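Local coordinates for protein vacuolar aminopeptidase 1 (Saccharomyces cerevisiae, PDB 5JGF) that removes amino acids, preferably neutral or hydrophobic ones, from the N-termini of peptides as a zinc-dependent dodecameric vacuolar enzyme and is the major cargo of the cytoplasm-to-vacuole targeting pathway, at residues W79-G84 with L331-A336; V97-V102 with I114-Y119; L132-R137 with L238-V243; S338-A343 with S421-R426. All blocks are in the same frame, centred on the assembly; numbering follows the deposited sequence.

Interaction 1 of 4, residues W79-G84 with L331-A336; sequences WRAEKG and LHTVWA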
loop_
_atom_site.group_PDB
_atom_site.type_symbol
_atom_site.label_atom_id
_atom_site.label_comp_id
_atom_site.label_asym_id
_atom_site.label_seq_id
_atom_site.Cartn_x
_atom_site.Cartn_y
_atom_site.Cartn_z
ATOM N N TRP D 79 -43.325 46.832 -31.473
ATOM C CA TRP D 79 -42.910 46.119 -30.270
ATOM C C TRP D 79 -43.168 46.947 -29.016
ATOM O O TRP D 79 -43.076 48.176 -29.038
ATOM C CB TRP D 79 -41.416 45.778 -30.336
ATOM C CG TRP D 79 -40.908 45.109 -29.083
ATOM C CD1 TRP D 79 -41.128 43.816 -28.696
ATOM C CD2 TRP D 79 -40.137 45.715 -28.037
ATOM N NE1 TRP D 79 -40.543 43.581 -27.474
ATOM C CE2 TRP D 79 -39.926 44.727 -27.047
ATOM C CE3 TRP D 79 -39.603 46.997 -27.839
ATOM C CZ2 TRP D 79 -39.204 44.980 -25.874
ATOM C CZ3 TRP D 79 -38.882 47.250 -26.672
ATOM C CH2 TRP D 79 -38.689 46.241 -25.705
ATOM N N ARG D 80 -43.507 46.265 -27.928
ATOM C CA ARG D 80 -43.728 46.913 -26.641
ATOM C C ARG D 80 -43.190 45.963 -25.578
ATOM O O ARG D 80 -43.124 44.754 -25.803
ATOM C CB ARG D 80 -45.218 47.213 -26.416
ATOM C CG ARG D 80 -46.145 46.022 -26.499
ATOM C CD ARG D 80 -47.589 46.488 -26.671
ATOM N NE ARG D 80 -48.516 45.374 -26.854
ATOM C CZ ARG D 80 -49.068 44.684 -25.862
ATOM N NH1 ARG D 80 -48.796 44.994 -24.600
ATOM N NH2 ARG D 80 -49.894 43.681 -26.133
ATOM N N ALA D 81 -42.796 46.518 -24.437
ATOM C CA ALA D 81 -42.221 45.752 -23.334
ATOM C C ALA D 81 -42.910 44.433 -23.009
ATOM O O ALA D 81 -42.247 43.414 -22.798
ATOM C CB ALA D 81 -42.169 46.619 -22.084
ATOM N N GLU D 82 -44.236 44.450 -22.959
ATOM C CA GLU D 82 -44.998 43.253 -22.633
ATOM C C GLU D 82 -44.807 42.100 -23.617
ATOM O O GLU D 82 -45.106 40.949 -23.294
ATOM C CB GLU D 82 -46.484 43.607 -22.509
ATOM C CG GLU D 82 -46.779 44.626 -21.410
ATOM C CD GLU D 82 -46.395 46.064 -21.776
ATOM O OE1 GLU D 82 -46.326 46.902 -20.849
ATOM O OE2 GLU D 82 -46.179 46.371 -22.971
ATOM N N LYS D 83 -44.311 42.402 -24.813
ATOM C CA LYS D 83 -44.076 41.374 -25.823
ATOM C C LYS D 83 -42.803 40.580 -25.529
ATOM O O LYS D 83 -42.592 39.494 -26.077
ATOM C CB LYS D 83 -43.979 42.011 -27.207
ATOM C CG LYS D 83 -45.337 42.397 -27.779
ATOM C CD LYS D 83 -46.140 41.143 -28.079
ATOM C CE LYS D 83 -47.550 41.454 -28.523
ATOM N NZ LYS D 83 -48.265 40.196 -28.879
ATOM N N GLY D 84 -41.963 41.135 -24.661
ATOM C CA GLY D 84 -40.722 40.478 -24.298
ATOM C C GLY D 84 -39.765 40.317 -25.462
ATOM O O GLY D 84 -39.926 40.944 -26.512
ATOM N N LEU D 331 -37.530 47.527 -18.455
ATOM C CA LEU D 331 -36.752 46.332 -18.772
ATOM C C LEU D 331 -37.116 45.114 -17.926
ATOM O O LEU D 331 -36.924 43.975 -18.354
ATOM C CB LEU D 331 -35.258 46.634 -18.636
ATOM C CG LEU D 331 -34.711 47.685 -19.608
ATOM C CD1 LEU D 331 -33.260 47.999 -19.267
ATOM C CD2 LEU D 331 -34.831 47.176 -21.036
ATOM N N HIS D 332 -37.631 45.346 -16.724
ATOM C CA HIS D 332 -38.019 44.235 -15.865
ATOM C C HIS D 332 -39.245 43.572 -16.471
ATOM O O HIS D 332 -39.382 42.349 -16.447
ATOM C CB HIS D 332 -38.312 44.733 -14.449
ATOM C CG HIS D 332 -37.102 45.251 -13.739
ATOM N ND1 HIS D 332 -36.049 44.439 -13.375
ATOM C CD2 HIS D 332 -36.759 46.503 -13.357
ATOM C CE1 HIS D 332 -35.111 45.169 -12.800
ATOM N NE2 HIS D 332 -35.517 46.425 -12.776
ATOM N N THR D 333 -40.136 44.384 -17.027
ATOM C CA THR D 333 -41.334 43.857 -17.663
ATOM C C THR D 333 -40.934 43.121 -18.936
ATOM O O THR D 333 -41.501 42.081 -19.265
ATOM C CB THR D 333 -42.324 44.988 -18.012
ATOM O OG1 THR D 333 -42.869 45.521 -16.800
ATOM C CG2 THR D 333 -43.452 44.465 -18.888
ATOM N N VAL D 334 -39.948 43.665 -19.643
ATOM C CA VAL D 334 -39.463 43.057 -20.877
ATOM C C VAL D 334 -38.974 41.630 -20.630
ATOM O O VAL D 334 -39.436 40.682 -21.260
ATOM C CB VAL D 334 -38.300 43.875 -21.481
ATOM C CG1 VAL D 334 -37.680 43.120 -22.659
ATOM C CG2 VAL D 334 -38.806 45.246 -21.930
ATOM N N TRP D 335 -38.040 41.479 -19.697
ATOM C CA TRP D 335 -37.490 40.164 -19.403
ATOM C C TRP D 335 -38.491 39.209 -18.767
ATOM O O TRP D 335 -38.448 38.005 -19.024
ATOM C CB TRP D 335 -36.237 40.313 -18.536
ATOM C CG TRP D 335 -35.102 40.921 -19.312
ATOM C CD1 TRP D 335 -34.459 42.098 -19.050
ATOM C CD2 TRP D 335 -34.509 40.396 -20.508
ATOM N NE1 TRP D 335 -33.506 42.340 -20.012
ATOM C CE2 TRP D 335 -33.516 41.313 -20.920
ATOM C CE3 TRP D 335 -34.723 39.242 -21.274
ATOM C CZ2 TRP D 335 -32.737 41.111 -22.065
ATOM C CZ3 TRP D 335 -33.948 39.040 -22.413
ATOM C CH2 TRP D 335 -32.967 39.973 -22.797
ATOM N N ALA D 336 -39.405 39.734 -17.956
ATOM C CA ALA D 336 -40.404 38.881 -17.325
ATOM C C ALA D 336 -41.259 38.216 -18.401
ATOM O O ALA D 336 -41.795 37.126 -18.194
ATOM C CB ALA D 336 -41.280 39.698 -16.379
#
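Val334, on the short helix 331-336, packs its branched side chain against the turn made by Trp79 to Gly84. Its CB lies 4.2 Å from Ala81 O, and its two methyls then part. CG1, anti to the backbone N (chi1 172°), reaches CZ2 of the Trp79 indole at 4.0 Å. CG2, on the other branch, meets both the methyl of Ala81, CB lying 3.6 Å from Val334 CG2, and the far corner of the indole, where Trp79 CH2 is 3.9 Å from the same methyl. The Val334 and Trp79 side chains cross at about a right angle, with the methyl set obliquely to the ring.

The turn holds the indole in place from its own side. Trp79 NE1 donates to Gly84 O over 2.9 Å, the acceptor lying 17° out of the ring plane, while the backbone N of Ala81 stands over one indole face near the rim. Outside the turn, Phe289 meets the indole edge-to-face.

No hydrogen bond joins the two segments. Their backbones approach through CA-H...O contacts instead: Val334 CA points at Ala81 O over 3.4 Å, nearly straight, and Gly84 CA lies 3.3 Å from Val334 O. Thr333 adds its CG2 methyl beside Ala81 CB, while its OG1 bonds to Asp330. This is structural packing of a helix on a loop, apolar side chains plus CA-H...O contacts, away from the zinc site: the 3-10 turn between strands 69-76 and 86-91 of the large mixed sheet docks on the helix that leads into strand 339-347.

Interaction 2 of 4, residues V97-V102 with I114-Y119; sequences VKLKPV and IAVAPY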
loop_
_atom_site.group_PDB
_atom_site.type_symbol
_atom_site.label_atom_id
_atom_site.label_comp_id
_atom_site.label_asym_id
_atom_site.label_seq_id
_atom_site.Cartn_x
_atom_site.Cartn_y
_atom_site.Cartn_z
ATOM N N VAL D 97 -6.085 25.265 -29.604
ATOM C CA VAL D 97 -4.725 25.420 -29.098
ATOM C C VAL D 97 -4.287 26.820 -29.510
ATOM O O VAL D 97 -4.418 27.200 -30.672
ATOM C CB VAL D 97 -3.780 24.355 -29.708
ATOM C CG1 VAL D 97 -2.346 24.631 -29.302
ATOM C CG2 VAL D 97 -4.198 22.970 -29.237
ATOM N N LYS D 98 -3.781 27.587 -28.551
ATOM C CA LYS D 98 -3.365 28.966 -28.800
ATOM C C LYS D 98 -1.856 29.148 -28.808
ATOM O O LYS D 98 -1.164 28.614 -27.946
ATOM C CB LYS D 98 -3.937 29.881 -27.710
ATOM C CG LYS D 98 -5.450 29.975 -27.654
ATOM C CD LYS D 98 -5.964 30.833 -28.792
ATOM C CE LYS D 98 -7.435 31.179 -28.621
ATOM N NZ LYS D 98 -7.863 32.122 -29.694
ATOM N N LEU D 99 -1.337 29.901 -29.774
ATOM C CA LEU D 99 0.096 30.164 -29.771
ATOM C C LEU D 99 0.330 31.030 -28.539
ATOM O O LEU D 99 -0.503 31.872 -28.204
ATOM C CB LEU D 99 0.529 30.938 -31.018
ATOM C CG LEU D 99 1.126 30.111 -32.155
ATOM C CD1 LEU D 99 0.045 29.234 -32.768
ATOM C CD2 LEU D 99 1.721 31.039 -33.201
ATOM N N LYS D 100 1.447 30.821 -27.856
ATOM C CA LYS D 100 1.754 31.615 -26.674
ATOM C C LYS D 100 2.191 33.019 -27.097
ATOM O O LYS D 100 2.530 33.240 -28.258
ATOM C CB LYS D 100 2.859 30.933 -25.863
ATOM C CG LYS D 100 2.347 29.771 -25.013
ATOM C CD LYS D 100 3.483 28.945 -24.437
ATOM C CE LYS D 100 2.957 27.894 -23.461
ATOM N NZ LYS D 100 3.827 26.679 -23.485
ATOM N N PRO D 101 2.157 33.991 -26.166
ATOM C CA PRO D 101 2.557 35.376 -26.449
ATOM C C PRO D 101 3.905 35.378 -27.164
ATOM O O PRO D 101 4.156 36.186 -28.060
ATOM C CB PRO D 101 2.615 35.998 -25.060
ATOM C CG PRO D 101 1.463 35.330 -24.379
ATOM C CD PRO D 101 1.635 33.873 -24.792
ATOM N N VAL D 102 4.775 34.466 -26.747
ATOM C CA VAL D 102 6.077 34.287 -27.377
ATOM C C VAL D 102 6.063 32.807 -27.752
ATOM O O VAL D 102 6.198 31.946 -26.884
ATOM C CB VAL D 102 7.252 34.557 -26.404
ATOM C CG1 VAL D 102 8.579 34.255 -27.096
ATOM C CG2 VAL D 102 7.226 36.007 -25.934
ATOM N N ILE D 114 6.805 25.247 -32.038
ATOM C CA ILE D 114 6.236 26.503 -31.565
ATOM C C ILE D 114 5.613 26.279 -30.195
ATOM O O ILE D 114 4.982 25.252 -29.951
ATOM C CB ILE D 114 5.154 27.072 -32.520
ATOM C CG1 ILE D 114 4.105 26.004 -32.832
ATOM C CG2 ILE D 114 5.810 27.597 -33.793
ATOM C CD1 ILE D 114 2.916 26.537 -33.622
ATOM N N ALA D 115 5.808 27.242 -29.303
ATOM C CA ALA D 115 5.258 27.155 -27.956
ATOM C C ALA D 115 3.778 27.519 -28.012
ATOM O O ALA D 115 3.407 28.565 -28.548
ATOM C CB ALA D 115 6.006 28.103 -27.031
ATOM N N VAL D 116 2.936 26.651 -27.462
ATOM C CA VAL D 116 1.495 26.867 -27.472
ATOM C C VAL D 116 0.870 26.519 -26.127
ATOM O O VAL D 116 1.522 25.937 -25.259
ATOM C CB VAL D 116 0.809 26.003 -28.562
ATOM C CG1 VAL D 116 1.385 26.335 -29.933
ATOM C CG2 VAL D 116 1.008 24.520 -28.256
ATOM N N ALA D 117 -0.402 26.869 -25.970
ATOM C CA ALA D 117 -1.132 26.592 -24.738
ATOM C C ALA D 117 -2.528 26.090 -25.086
ATOM O O ALA D 117 -3.088 26.449 -26.124
ATOM C CB ALA D 117 -1.225 27.854 -23.887
ATOM N N PRO D 118 -3.111 25.249 -24.223
ATOM C CA PRO D 118 -4.449 24.732 -24.503
ATOM C C PRO D 118 -5.544 25.735 -24.148
ATOM O O PRO D 118 -5.435 26.460 -23.162
ATOM C CB PRO D 118 -4.519 23.491 -23.621
ATOM C CG PRO D 118 -3.775 23.944 -22.389
ATOM C CD PRO D 118 -2.577 24.692 -22.964
ATOM N N TYR D 119 -6.578 25.789 -24.980
ATOM C CA TYR D 119 -7.737 26.640 -24.727
ATOM C C TYR D 119 -8.793 25.582 -24.432
ATOM O O TYR D 119 -9.323 24.953 -25.344
ATOM C CB TYR D 119 -8.134 27.441 -25.975
ATOM C CG TYR D 119 -9.406 28.241 -25.778
ATOM C CD1 TYR D 119 -9.394 29.451 -25.084
ATOM C CD2 TYR D 119 -10.633 27.757 -26.238
ATOM C CE1 TYR D 119 -10.578 30.162 -24.850
ATOM C CE2 TYR D 119 -11.820 28.456 -26.008
ATOM C CZ TYR D 119 -11.785 29.657 -25.315
ATOM O OH TYR D 119 -12.954 30.349 -25.095
HETATM O O HOH W 1 4.181 24.595 -25.845
#
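Lys98 and Ala117 form the hydrogen-bonded pair at the middle of an antiparallel strand pairing, Lys98 N giving to Ala117 O at 2.8 Å and Ala117 N to Lys98 O at 2.7 Å. Past it, Lys100 N reaches Ala115 O at 3.1 Å. The Lys100 chain, CG anti to the carbonyl carbon (chi1 -79°), runs over the Val116 carbonyl with CD beside Ala115 CB, and NZ makes a weak bond to Val116 O. Water 1 accepts from both Lys100 NZ and Val116 N. Lys98 lies side by side with Tyr119, Lys98 CG 4.1 Å from Tyr119 CB. Val97 CG1 presses on Val116 CG2 at 3.5 Å, and Leu99 CD1 touches Ile114 CD1 at 4.0 Å.

The next shell fixes the polar ends. Lys100 NZ pairs with Glu181, and Asn407 of a third subunit donates to Val116 O. Lys98 NZ forms salt bridges with Asp239 and Asp237. Tyr119 OH bonds to Asp93 and Asn297, its side chain about 4 Å from that of zinc ligand Glu299.

Both lysines thus lay aliphatic chains on the neighbouring strand while carboxylates take their ammonium groups, which would probably favour the charged state of each.

Interaction 3 of 4, residues L132-R137 with L238-V243; sequences LGIGGR and LDLFDV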
loop_
_atom_site.group_PDB
_atom_site.type_symbol
_atom_site.label_atom_id
_atom_site.label_comp_id
_atom_site.label_asym_id
_atom_site.label_seq_id
_atom_site.Cartn_x
_atom_site.Cartn_y
_atom_site.Cartn_z
ATOM N N LEU D 132 -2.550 19.883 -38.272
ATOM C CA LEU D 132 -2.948 21.180 -37.736
ATOM C C LEU D 132 -2.594 22.397 -38.580
ATOM O O LEU D 132 -1.439 22.599 -38.951
ATOM C CB LEU D 132 -2.345 21.370 -36.341
ATOM C CG LEU D 132 -2.627 20.261 -35.321
ATOM C CD1 LEU D 132 -1.963 20.617 -33.992
ATOM C CD2 LEU D 132 -4.137 20.084 -35.139
ATOM N N GLY D 133 -3.605 23.213 -38.865
ATOM C CA GLY D 133 -3.383 24.430 -39.619
ATOM C C GLY D 133 -3.264 25.548 -38.602
ATOM O O GLY D 133 -3.467 25.328 -37.404
ATOM N N ILE D 134 -2.927 26.746 -39.060
ATOM C CA ILE D 134 -2.804 27.883 -38.161
ATOM C C ILE D 134 -3.655 29.018 -38.712
ATOM O O ILE D 134 -3.787 29.172 -39.924
ATOM C CB ILE D 134 -1.328 28.333 -38.021
ATOM C CG1 ILE D 134 -1.216 29.443 -36.974
ATOM C CG2 ILE D 134 -0.777 28.783 -39.383
ATOM C CD1 ILE D 134 0.223 29.743 -36.553
ATOM N N GLY D 135 -4.254 29.798 -37.825
ATOM C CA GLY D 135 -5.091 30.889 -38.285
ATOM C C GLY D 135 -5.550 31.759 -37.145
ATOM O O GLY D 135 -5.385 31.411 -35.977
ATOM N N GLY D 136 -6.136 32.902 -37.481
ATOM C CA GLY D 136 -6.602 33.794 -36.444
ATOM C C GLY D 136 -6.490 35.251 -36.827
ATOM O O GLY D 136 -6.441 35.601 -38.009
ATOM N N ARG D 137 -6.426 36.100 -35.808
ATOM C CA ARG D 137 -6.358 37.540 -35.999
ATOM C C ARG D 137 -4.960 38.133 -35.892
ATOM O O ARG D 137 -4.203 37.816 -34.973
ATOM C CB ARG D 137 -7.273 38.215 -34.975
ATOM C CG ARG D 137 -7.396 39.720 -35.117
ATOM C CD ARG D 137 -8.267 40.286 -34.008
ATOM N NE ARG D 137 -8.727 41.634 -34.318
ATOM C CZ ARG D 137 -9.501 42.363 -33.523
ATOM N NH1 ARG D 137 -9.869 43.582 -33.897
ATOM N NH2 ARG D 137 -9.906 41.881 -32.358
ATOM N N LEU D 238 -3.469 33.719 -32.628
ATOM C CA LEU D 238 -3.622 32.597 -33.548
ATOM C C LEU D 238 -3.904 31.267 -32.857
ATOM O O LEU D 238 -3.432 31.023 -31.746
ATOM C CB LEU D 238 -2.357 32.453 -34.405
ATOM C CG LEU D 238 -1.875 33.711 -35.140
ATOM C CD1 LEU D 238 -0.626 33.387 -35.959
ATOM C CD2 LEU D 238 -2.985 34.236 -36.041
ATOM N N ASP D 239 -4.677 30.422 -33.539
ATOM C CA ASP D 239 -5.044 29.089 -33.060
ATOM C C ASP D 239 -4.367 28.056 -33.944
ATOM O O ASP D 239 -3.924 28.359 -35.054
ATOM C CB ASP D 239 -6.536 28.781 -33.252
ATOM C CG ASP D 239 -7.458 29.656 -32.448
ATOM O OD1 ASP D 239 -8.678 29.429 -32.579
ATOM O OD2 ASP D 239 -7.001 30.540 -31.703
ATOM N N LEU D 240 -4.324 26.829 -33.438
ATOM C CA LEU D 240 -3.850 25.683 -34.197
ATOM C C LEU D 240 -5.128 24.856 -34.181
ATOM O O LEU D 240 -5.761 24.712 -33.132
ATOM C CB LEU D 240 -2.726 24.932 -33.487
ATOM C CG LEU D 240 -1.338 25.563 -33.550
ATOM C CD1 LEU D 240 -0.326 24.531 -33.060
ATOM C CD2 LEU D 240 -1.005 25.982 -34.987
ATOM N N PHE D 241 -5.524 24.330 -35.334
ATOM C CA PHE D 241 -6.761 23.563 -35.425
ATOM C C PHE D 241 -6.658 22.463 -36.471
ATOM O O PHE D 241 -5.794 22.506 -37.343
ATOM C CB PHE D 241 -7.895 24.515 -35.799
ATOM C CG PHE D 241 -7.549 25.426 -36.943
ATOM C CD1 PHE D 241 -7.568 24.958 -38.254
ATOM C CD2 PHE D 241 -7.136 26.732 -36.702
ATOM C CE1 PHE D 241 -7.178 25.781 -39.316
ATOM C CE2 PHE D 241 -6.743 27.566 -37.754
ATOM C CZ PHE D 241 -6.764 27.088 -39.063
ATOM N N ASP D 242 -7.557 21.485 -36.379
ATOM C CA ASP D 242 -7.586 20.364 -37.317
ATOM C C ASP D 242 -8.056 20.871 -38.682
ATOM O O ASP D 242 -9.112 21.497 -38.781
ATOM C CB ASP D 242 -8.559 19.287 -36.817
ATOM C CG ASP D 242 -8.394 17.960 -37.540
ATOM O OD1 ASP D 242 -7.902 17.951 -38.687
ATOM O OD2 ASP D 242 -8.770 16.922 -36.961
ATOM N N VAL D 243 -7.277 20.602 -39.728
ATOM C CA VAL D 243 -7.645 21.037 -41.073
ATOM C C VAL D 243 -8.399 19.976 -41.863
ATOM O O VAL D 243 -8.669 20.170 -43.047
ATOM C CB VAL D 243 -6.409 21.451 -41.912
ATOM C CG1 VAL D 243 -5.748 22.667 -41.304
ATOM C CG2 VAL D 243 -5.433 20.291 -42.009
#
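Two strands of the six-stranded antiparallel sheet, 132-140 and 233-242, pair here along a run in which three of the six residues 132-137 are glycines. Gly133 with Phe241 and Gly135 with Asp239 are the hydrogen-bonded pairs. In the first, Gly133 N gives to Phe241 O at 2.8 Å; in the second, Asp239 N gives to Gly135 O at 2.7 Å, nearly straight at 170°. Each pair also has its return bond.

On the face of Gly133 and Gly135 lies the Phe241 ring. Its CG takes the crowded position between backbone N and carbonyl carbon (chi1 47°), and the ring folds back across the neighbouring strand. Gly133 O stands 3.8 Å above the ring plane, over its centre, while Gly135 CA lies at the edge, in plane. Phe241 CE2 comes within 3.3 Å of Gly135 N. A CB at either glycine would sit tight against this ring, and at Gly133 it would clash with Val243 CG1. Replacing Phe241 by an alanine would probably open a gap over Gly133 and beside Gly135, taking the ring from above the Gly133 carbonyl.

On the other face the contacts are mainly aliphatic. Ile134 CD1 touches Leu238 CD1 at 3.8 Å, and Ile134 CB meets Leu240 CD2 at 3.9 Å; Leu99 and Leu218 continue this layer. The ring thus lies over the Gly133 carbonyl with Gly135 at its edge, and the oxygen under it, Gly133 O, is already bonded to Phe241 N, while leucine and isoleucine side chains pack against one another on the reverse side.

Interaction 4 of 4, residues S338-A343 with S421-R426; sequences SIILSA and SQTGAR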
loop_
_atom_site.group_PDB
_atom_site.type_symbol
_atom_site.label_atom_id
_atom_site.label_comp_id
_atom_site.label_asym_id
_atom_site.label_seq_id
_atom_site.Cartn_x
_atom_site.Cartn_y
_atom_site.Cartn_z
ATOM N N SER D 338 -40.052 37.465 -21.506
ATOM C CA SER D 338 -39.159 36.891 -22.508
ATOM C C SER D 338 -38.886 35.398 -22.344
ATOM O O SER D 338 -39.132 34.815 -21.291
ATOM C CB SER D 338 -37.814 37.627 -22.489
ATOM O OG SER D 338 -37.969 39.025 -22.684
ATOM N N ILE D 339 -38.375 34.790 -23.409
ATOM C CA ILE D 339 -38.001 33.380 -23.404
ATOM C C ILE D 339 -36.614 33.289 -24.022
ATOM O O ILE D 339 -36.391 33.749 -25.143
ATOM C CB ILE D 339 -38.971 32.499 -24.236
ATOM C CG1 ILE D 339 -40.300 32.316 -23.491
ATOM C CG2 ILE D 339 -38.330 31.132 -24.504
ATOM C CD1 ILE D 339 -40.181 31.581 -22.161
ATOM N N ILE D 340 -35.674 32.716 -23.281
ATOM C CA ILE D 340 -34.321 32.566 -23.785
ATOM C C ILE D 340 -34.033 31.091 -24.015
ATOM O O ILE D 340 -34.243 30.267 -23.126
ATOM C CB ILE D 340 -33.265 33.094 -22.782
ATOM C CG1 ILE D 340 -33.476 34.589 -22.519
ATOM C CG2 ILE D 340 -31.861 32.852 -23.334
ATOM C CD1 ILE D 340 -32.503 35.176 -21.490
ATOM N N LEU D 341 -33.587 30.755 -25.218
ATOM C CA LEU D 341 -33.216 29.379 -25.496
ATOM C C LEU D 341 -31.700 29.385 -25.431
ATOM O O LEU D 341 -31.043 30.033 -26.243
ATOM C CB LEU D 341 -33.652 28.922 -26.897
ATOM C CG LEU D 341 -35.139 28.825 -27.254
ATOM C CD1 LEU D 341 -35.288 28.071 -28.574
ATOM C CD2 LEU D 341 -35.902 28.100 -26.151
ATOM N N SER D 342 -31.147 28.705 -24.433
ATOM C CA SER D 342 -29.701 28.598 -24.303
ATOM C C SER D 342 -29.383 27.363 -25.137
ATOM O O SER D 342 -29.584 26.237 -24.685
ATOM C CB SER D 342 -29.311 28.364 -22.843
ATOM O OG SER D 342 -27.927 28.093 -22.735
ATOM N N ALA D 343 -28.913 27.580 -26.362
ATOM C CA ALA D 343 -28.626 26.482 -27.273
ATOM C C ALA D 343 -27.169 26.054 -27.264
ATOM O O ALA D 343 -26.307 26.733 -27.820
ATOM C CB ALA D 343 -29.051 26.862 -28.693
ATOM N N SER D 421 -30.174 34.197 -14.792
ATOM C CA SER D 421 -29.946 34.987 -13.589
ATOM C C SER D 421 -29.730 36.462 -13.901
ATOM O O SER D 421 -30.232 37.335 -13.194
ATOM C CB SER D 421 -28.723 34.453 -12.835
ATOM O OG SER D 421 -28.910 33.093 -12.484
ATOM N N GLN D 422 -28.978 36.728 -14.962
ATOM C CA GLN D 422 -28.667 38.093 -15.361
ATOM C C GLN D 422 -29.883 38.862 -15.869
ATOM O O GLN D 422 -30.025 40.054 -15.597
ATOM C CB GLN D 422 -27.562 38.073 -16.422
ATOM C CG GLN D 422 -26.233 37.548 -15.872
ATOM C CD GLN D 422 -25.207 37.217 -16.943
ATOM O OE1 GLN D 422 -24.190 36.583 -16.654
ATOM N NE2 GLN D 422 -25.459 37.644 -18.179
ATOM N N THR D 423 -30.765 38.180 -16.593
ATOM C CA THR D 423 -31.955 38.830 -17.143
ATOM C C THR D 423 -33.203 38.664 -16.286
ATOM O O THR D 423 -34.046 39.564 -16.220
ATOM C CB THR D 423 -32.288 38.290 -18.546
ATOM O OG1 THR D 423 -32.596 36.893 -18.454
ATOM C CG2 THR D 423 -31.112 38.491 -19.501
ATOM N N GLY D 424 -33.323 37.511 -15.634
ATOM C CA GLY D 424 -34.495 37.234 -14.824
ATOM C C GLY D 424 -35.550 36.570 -15.698
ATOM O O GLY D 424 -36.668 36.310 -15.255
ATOM N N ALA D 425 -35.180 36.290 -16.946
ATOM C CA ALA D 425 -36.086 35.666 -17.907
ATOM C C ALA D 425 -36.027 34.146 -17.886
ATOM O O ALA D 425 -34.965 33.559 -17.682
ATOM C CB ALA D 425 -35.771 36.163 -19.317
ATOM N N ARG D 426 -37.176 33.513 -18.100
ATOM C CA ARG D 426 -37.241 32.059 -18.144
ATOM C C ARG D 426 -36.308 31.615 -19.266
ATOM O O ARG D 426 -36.409 32.081 -20.406
ATOM C CB ARG D 426 -38.676 31.603 -18.408
ATOM C CG ARG D 426 -38.825 30.110 -18.624
ATOM C CD ARG D 426 -40.256 29.663 -18.376
ATOM N NE ARG D 426 -40.542 29.487 -16.953
ATOM C CZ ARG D 426 -41.533 30.091 -16.304
ATOM N NH1 ARG D 426 -41.720 29.859 -15.014
ATOM N NH2 ARG D 426 -42.333 30.940 -16.942
HETATM O O HOH W 2 -39.715 35.003 -18.765
#
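Ile340 on strand 339-347 carries this contact by both its backbone and its side chain. Of hydrogen bonds, one spans the segments directly: Ile340 N gives to Arg426 O at 3.0 Å, almost straight at 169° and in the carbonyl plane. A second link runs through water 2, which accepts from Arg426 N at 3.0 Å and lies close to Ser338 O.

Van der Waals contacts come from the tips of the isoleucines. Ile340 and Thr423 reach toward each other tip to tip, Ile340 CD1 lying 3.5 Å from Thr423 OG1, and the same methyl makes an apolar contact with Ala425 CB at 4.0 Å. That alanine methyl also meets Ser338 CB. Ile339 runs beside Arg426, both pointing the same way, with Ile339 CD1 4.0 Å from Arg426 CB; the guanidinium continues away to Asp382 and to Asn66 of a second subunit.

Within 421-426, Thr423 shapes the end of the helix. Its OG1, set between the backbone N and the carbonyl carbon (chi1 63°), accepts from Ala425 N at 3.1 Å, an ST turn, and also bonds to Leu419 O. Gly424 leaves the helix with positive phi, and its O takes Arg305 of the second subunit. A valine in place of Thr423 would probably leave Ala425 N without its acceptor and make the turn out of the helix less firmly held.

The arrangement is that of a helix running through a tight turn into a strand, 426-434, which enters the mixed sheet parallel to strand 339-347, the strand that leads on to zinc ligand Asp344.

In the fold
The four contacts form two groups on opposite sides of the chain's centre. Interactions 1 and 4, centres 12 Å apart, belong to the large mixed sheet and the turn and helix next to its inner strands: helix 331-336 runs straight into strand 339-347, Trp335 packs on Thr423 and Ala425, and both contacts touch the second subunit. Interactions 2 and 3, centres 11 Å apart, share the six-stranded antiparallel sheet, where strands 96-99 and 233-242 are neighbours. Along the chain, interactions 2 and 3 follow in series inside the loop closed by interaction 1, and interaction 4 comes after it. The antiparallel sheet is thus built from chain inserted between parts of the mixed-sheet domain.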